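Local coordinates for hypothetical 19.5 KDA protein IN emre-rus intergenic region (Escherichia coli, PDB 1FUX) that is of unknown function but, as a periplasmic homodimer of the phosphatidylethanolamine-binding protein family, resembles a Raf kinase inhibitor protein and may bind a small ligand, at residues T32-T37 and A104-A109; T67-P72 and A141-M146. All coordinates share one frame; numbering follows the deposited sequence.

Interaction 1. Residues T32-T37 and A104-A109; sequences TSPSLT and AGFGGA
A chi1 of 171° turns the F106 ring away from its own backbone N and out toward residues T32-P34, while chi2 of 81° presents the flat of the ring to S33. The alpha carbon does the main touching: S33 CA stands 3.7 Å from the ring centroid of F106 and only 8° off the ring normal, a CH-pi contact almost over the middle. S33 CB lies 3.8 Å from F106 CG, and the T32-S33 peptide runs along the CD2-CE2 flank of the ring, with S33 N over the face 3.6 Å from F106 CD2. T32 O, 3.4 Å from F106 CE2 at an oblique approach, is hydrogen-bonded to H20 ND1. P34 adds a looser apolar touch, its CD 4.3 Å from F106 CE1. Were F106 an alanine, the S33 alpha carbon would probably lose the ring it rests on, and a gap would be likely to open beside the T32-S33 peptide. S33 OG sits between its own backbone N and carbonyl carbon, where G83 N bonds it, and the G83 backbone also pairs with F106, tying both segments to one loop. The contact joins the lead-in to strand 36-39 with the loop before strand 118-127, whose F122 packs against both P34 and F106.

Interaction 2. Residues T67-P72 and A141-M146; sequences TVVNIP and ALVGYM
V143 reaches from helix 140-148 to T67 and V69 of strand 63-72, and its CB and two methyls divide the work. The CB comes first, lying 4.2 Å from T67 CG2. Beyond it the two methyls split. With chi1 at 170°, CG1 extends away from the backbone N of V143 and makes most of the contact: V143 CG1 is 3.9 Å from T67 CB, equally close to T67 CG2, and it meets the CG1 methyl of V69 at 3.9 Å as well. The other branch, V143 CG2, passes 4.0 Å from T67 OG1, a van der Waals approach and no hydrogen bond; that hydroxyl has a weak bond with G97 N instead. T67 and V143 therefore meet tip to tip, whereas V69 comes in at a slant and offers a single methyl. T67 and V69 are two residues apart on an extended strand and face the same way, which lets one helix valine touch both. The joint is small, buried and without a hydrogen bond across it, mostly methyl packing. M146, a selenomethionine one turn further along the helix, packs on V134, which also touches V69. The helix lies over strand 63-72 of the five-stranded antiparallel sheet, with T51 and A49 of strand 47-54 beside T67 and V69. A141, L142 and Y145 pack respectively on D100, W63 and P58 of the second subunit.

Overall arrangement
The segments of interactions 1 and 2 alternate along the chain, so the two contacts interlock in sequence though they do not touch: their centres are 15 Å apart and their nearest atoms about 5 Å. F106 and V143 lie on opposite sides of T67, with strand 63-72 running between them. That strand supplies the link, since H65, two residues before T67, is hydrogen-bonded through ND1 to G107 O, next to F106. By analogy with relatives, H65 probably belongs to the family's ligand pocket, which would put interaction 1 beside that pocket. Interaction 2 faces the other way, where its helix also meets the second subunit.

Interaction 1. Residues T32-T37 and A104-A109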
loop_
_atom_site.group_PDB
_atom_site.type_symbol
_atom_site.label_atom_id
_atom_site.label_comp_id
_atom_site.label_asym_id
_atom_site.label_seq_id
_atom_site.Cartn_x
_atom_site.Cartn_y
_atom_site.Cartn_z
ATOM N N THR A 32 -17.492 -11.020 -0.401
ATOM C CA THR A 32 -17.579 -11.654 0.909
ATOM C C THR A 32 -16.272 -12.407 1.243
ATOM O O THR A 32 -15.835 -13.087 0.337
ATOM C CB THR A 32 -18.690 -12.736 0.874
ATOM O OG1 THR A 32 -19.948 -12.034 0.672
ATOM C CG2 THR A 32 -18.851 -13.484 2.182
ATOM N N SER A 33 -15.810 -12.303 2.477
ATOM C CA SER A 33 -14.568 -12.999 2.828
ATOM C C SER A 33 -14.890 -14.477 3.019
ATOM O O SER A 33 -15.947 -14.803 3.530
ATOM C CB SER A 33 -14.031 -12.457 4.130
ATOM O OG SER A 33 -14.939 -12.501 5.225
ATOM N N PRO A 34 -14.007 -15.344 2.551
ATOM C CA PRO A 34 -14.190 -16.782 2.818
ATOM C C PRO A 34 -13.885 -17.169 4.244
ATOM O O PRO A 34 -13.119 -16.521 4.982
ATOM C CB PRO A 34 -13.167 -17.359 1.824
ATOM C CG PRO A 34 -12.021 -16.388 1.963
ATOM C CD PRO A 34 -12.722 -15.031 1.854
ATOM N N SER A 35 -14.468 -18.309 4.707
ATOM C CA SER A 35 -14.150 -18.787 6.038
ATOM C C SER A 35 -12.701 -19.308 6.017
ATOM O O SER A 35 -12.165 -19.643 4.978
ATOM C CB SER A 35 -15.041 -19.949 6.531
ATOM O OG SER A 35 -14.825 -21.075 5.680
ATOM N N LEU A 36 -12.103 -19.382 7.178
ATOM C CA LEU A 36 -10.745 -19.871 7.424
ATOM C C LEU A 36 -10.710 -20.542 8.803
ATOM O O LEU A 36 -11.216 -20.026 9.799
ATOM C CB LEU A 36 -9.698 -18.721 7.475
ATOM C CG LEU A 36 -9.582 -17.931 6.154
ATOM C CD1 LEU A 36 -8.846 -16.592 6.327
ATOM C CD2 LEU A 36 -8.897 -18.737 5.058
ATOM N N THR A 37 -10.093 -21.729 8.850
ATOM C CA THR A 37 -9.960 -22.402 10.145
ATOM C C THR A 37 -8.451 -22.806 10.286
ATOM O O THR A 37 -8.011 -23.525 9.404
ATOM C CB THR A 37 -10.765 -23.719 10.187
ATOM O OG1 THR A 37 -12.121 -23.435 9.796
ATOM C CG2 THR A 37 -10.741 -24.334 11.593
ATOM N N ALA A 104 -12.063 -0.189 5.789
ATOM C CA ALA A 104 -11.668 -1.188 6.774
ATOM C C ALA A 104 -12.596 -2.417 6.696
ATOM O O ALA A 104 -13.612 -2.473 7.367
ATOM C CB ALA A 104 -11.771 -0.525 8.150
ATOM N N GLY A 105 -12.203 -3.401 5.924
ATOM C CA GLY A 105 -13.085 -4.570 5.687
ATOM C C GLY A 105 -12.453 -5.309 4.523
ATOM O O GLY A 105 -11.388 -4.902 3.978
ATOM N N PHE A 106 -12.960 -6.476 4.223
ATOM C CA PHE A 106 -12.491 -7.301 3.123
ATOM C C PHE A 106 -12.989 -6.725 1.820
ATOM O O PHE A 106 -14.132 -6.347 1.659
ATOM C CB PHE A 106 -13.134 -8.716 3.207
ATOM C CG PHE A 106 -12.882 -9.581 2.002
ATOM C CD1 PHE A 106 -11.643 -10.261 1.909
ATOM C CD2 PHE A 106 -13.831 -9.737 1.008
ATOM C CE1 PHE A 106 -11.404 -11.118 0.842
ATOM C CE2 PHE A 106 -13.590 -10.578 -0.050
ATOM C CZ PHE A 106 -12.379 -11.275 -0.133
ATOM N N GLY A 107 -12.068 -6.655 0.857
ATOM C CA GLY A 107 -12.444 -6.248 -0.507
ATOM C C GLY A 107 -11.943 -7.365 -1.430
ATOM O O GLY A 107 -10.788 -7.802 -1.310
ATOM N N GLY A 108 -12.828 -7.914 -2.279
ATOM C CA GLY A 108 -12.460 -9.084 -3.073
ATOM C C GLY A 108 -11.596 -8.833 -4.289
ATOM O O GLY A 108 -11.007 -7.776 -4.441
ATOM N N ALA A 109 -11.433 -9.865 -5.109
ATOM C CA ALA A 109 -10.550 -9.760 -6.256
ATOM C C ALA A 109 -11.163 -8.851 -7.319
ATOM O O ALA A 109 -12.362 -8.926 -7.528
ATOM C CB ALA A 109 -10.318 -11.168 -6.817
#

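Interaction 2. Residues T67-P72 and A141-M146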
loop_
_atom_site.group_PDB
_atom_site.type_symbol
_atom_site.label_atom_id
_atom_site.label_comp_id
_atom_site.label_asym_id
_atom_site.label_seq_id
_atom_site.Cartn_x
_atom_site.Cartn_y
_atom_site.Cartn_z
ATOM N N THR A 67 -7.123 -6.725 6.081
ATOM C CA THR A 67 -6.223 -6.941 7.208
ATOM C C THR A 67 -7.170 -7.051 8.424
ATOM O O THR A 67 -7.984 -6.146 8.617
ATOM C CB THR A 67 -5.173 -5.837 7.510
ATOM O OG1 THR A 67 -5.837 -4.611 7.802
ATOM C CG2 THR A 67 -4.241 -5.600 6.324
ATOM N N VAL A 68 -6.953 -8.064 9.251
ATOM C CA VAL A 68 -7.733 -8.190 10.477
ATOM C C VAL A 68 -6.709 -8.582 11.579
ATOM O O VAL A 68 -5.966 -9.510 11.291
ATOM C CB VAL A 68 -8.656 -9.426 10.596
ATOM C CG1 VAL A 68 -9.549 -9.292 11.847
ATOM C CG2 VAL A 68 -9.453 -9.663 9.371
ATOM N N VAL A 69 -6.711 -7.856 12.679
ATOM C CA VAL A 69 -5.706 -8.221 13.684
ATOM C C VAL A 69 -6.428 -8.286 15.023
ATOM O O VAL A 69 -7.626 -7.973 15.127
ATOM C CB VAL A 69 -4.524 -7.255 13.767
ATOM C CG1 VAL A 69 -3.797 -7.058 12.421
ATOM C CG2 VAL A 69 -4.953 -5.878 14.236
ATOM N N ASN A 70 -5.633 -8.667 16.045
ATOM C CA ASN A 70 -6.162 -8.720 17.413
ATOM C C ASN A 70 -7.268 -9.765 17.524
ATOM O O ASN A 70 -8.186 -9.659 18.360
ATOM C CB ASN A 70 -6.546 -7.351 17.939
ATOM C CG ASN A 70 -5.432 -6.302 18.015
ATOM O OD1 ASN A 70 -4.270 -6.657 17.930
ATOM N ND2 ASN A 70 -5.749 -5.028 18.173
ATOM N N ILE A 71 -7.124 -10.834 16.759
ATOM C CA ILE A 71 -8.006 -11.979 16.917
ATOM C C ILE A 71 -7.513 -12.648 18.217
ATOM O O ILE A 71 -6.341 -13.018 18.336
ATOM C CB ILE A 71 -8.019 -12.902 15.731
ATOM C CG1 ILE A 71 -8.518 -12.164 14.453
ATOM C CG2 ILE A 71 -8.946 -14.074 16.038
ATOM C CD1 ILE A 71 -8.120 -12.925 13.197
ATOM N N PRO A 72 -8.399 -12.759 19.197
ATOM C CA PRO A 72 -8.020 -13.385 20.465
ATOM C C PRO A 72 -7.410 -14.744 20.240
ATOM O O PRO A 72 -7.760 -15.584 19.411
ATOM C CB PRO A 72 -9.310 -13.455 21.280
ATOM C CG PRO A 72 -10.235 -12.499 20.640
ATOM C CD PRO A 72 -9.794 -12.304 19.196
ATOM N N ALA A 141 0.499 -1.489 4.728
ATOM C CA ALA A 141 1.925 -1.503 5.086
ATOM C C ALA A 141 2.191 -1.370 6.568
ATOM O O ALA A 141 3.114 -2.000 7.130
ATOM C CB ALA A 141 2.652 -0.379 4.317
ATOM N N LEU A 142 1.451 -0.460 7.232
ATOM C CA LEU A 142 1.618 -0.237 8.654
ATOM C C LEU A 142 1.261 -1.497 9.417
ATOM O O LEU A 142 1.990 -1.939 10.315
ATOM C CB LEU A 142 0.804 0.950 9.179
ATOM C CG LEU A 142 0.875 1.195 10.702
ATOM C CD1 LEU A 142 2.333 1.276 11.155
ATOM C CD2 LEU A 142 0.093 2.444 11.116
ATOM N N VAL A 143 0.154 -2.143 8.999
ATOM C CA VAL A 143 -0.217 -3.405 9.637
ATOM C C VAL A 143 0.851 -4.429 9.371
ATOM O O VAL A 143 1.331 -5.201 10.230
ATOM C CB VAL A 143 -1.590 -3.842 9.046
ATOM C CG1 VAL A 143 -1.911 -5.273 9.488
ATOM C CG2 VAL A 143 -2.648 -2.851 9.463
ATOM N N GLY A 144 1.332 -4.504 8.125
ATOM C CA GLY A 144 2.347 -5.486 7.715
ATOM C C GLY A 144 3.642 -5.332 8.497
ATOM O O GLY A 144 4.283 -6.353 8.883
ATOM N N TYR A 145 3.938 -4.070 8.803
ATOM C CA TYR A 145 5.128 -3.769 9.575
ATOM C C TYR A 145 4.984 -4.456 10.927
ATOM O O TYR A 145 5.861 -5.241 11.300
ATOM C CB TYR A 145 5.260 -2.247 9.770
ATOM C CG TYR A 145 6.591 -1.926 10.434
ATOM C CD1 TYR A 145 7.732 -1.799 9.661
ATOM C CD2 TYR A 145 6.698 -1.763 11.803
ATOM C CE1 TYR A 145 8.960 -1.515 10.250
ATOM C CE2 TYR A 145 7.917 -1.471 12.399
ATOM C CZ TYR A 145 9.039 -1.360 11.610
ATOM O OH TYR A 145 10.255 -1.058 12.194
HETATM N N MSE A 146 3.848 -4.199 11.593
HETATM C CA MSE A 146 3.627 -4.787 12.901
HETATM C C MSE A 146 3.475 -6.291 12.931
HETATM O O MSE A 146 3.845 -6.825 14.002
HETATM C CB MSE A 146 2.424 -4.152 13.613
HETATM C CG MSE A 146 2.649 -2.677 13.882
HETATM SE SE MSE A 146 1.096 -1.777 14.509
HETATM C CE MSE A 146 0.056 -1.947 13.084
#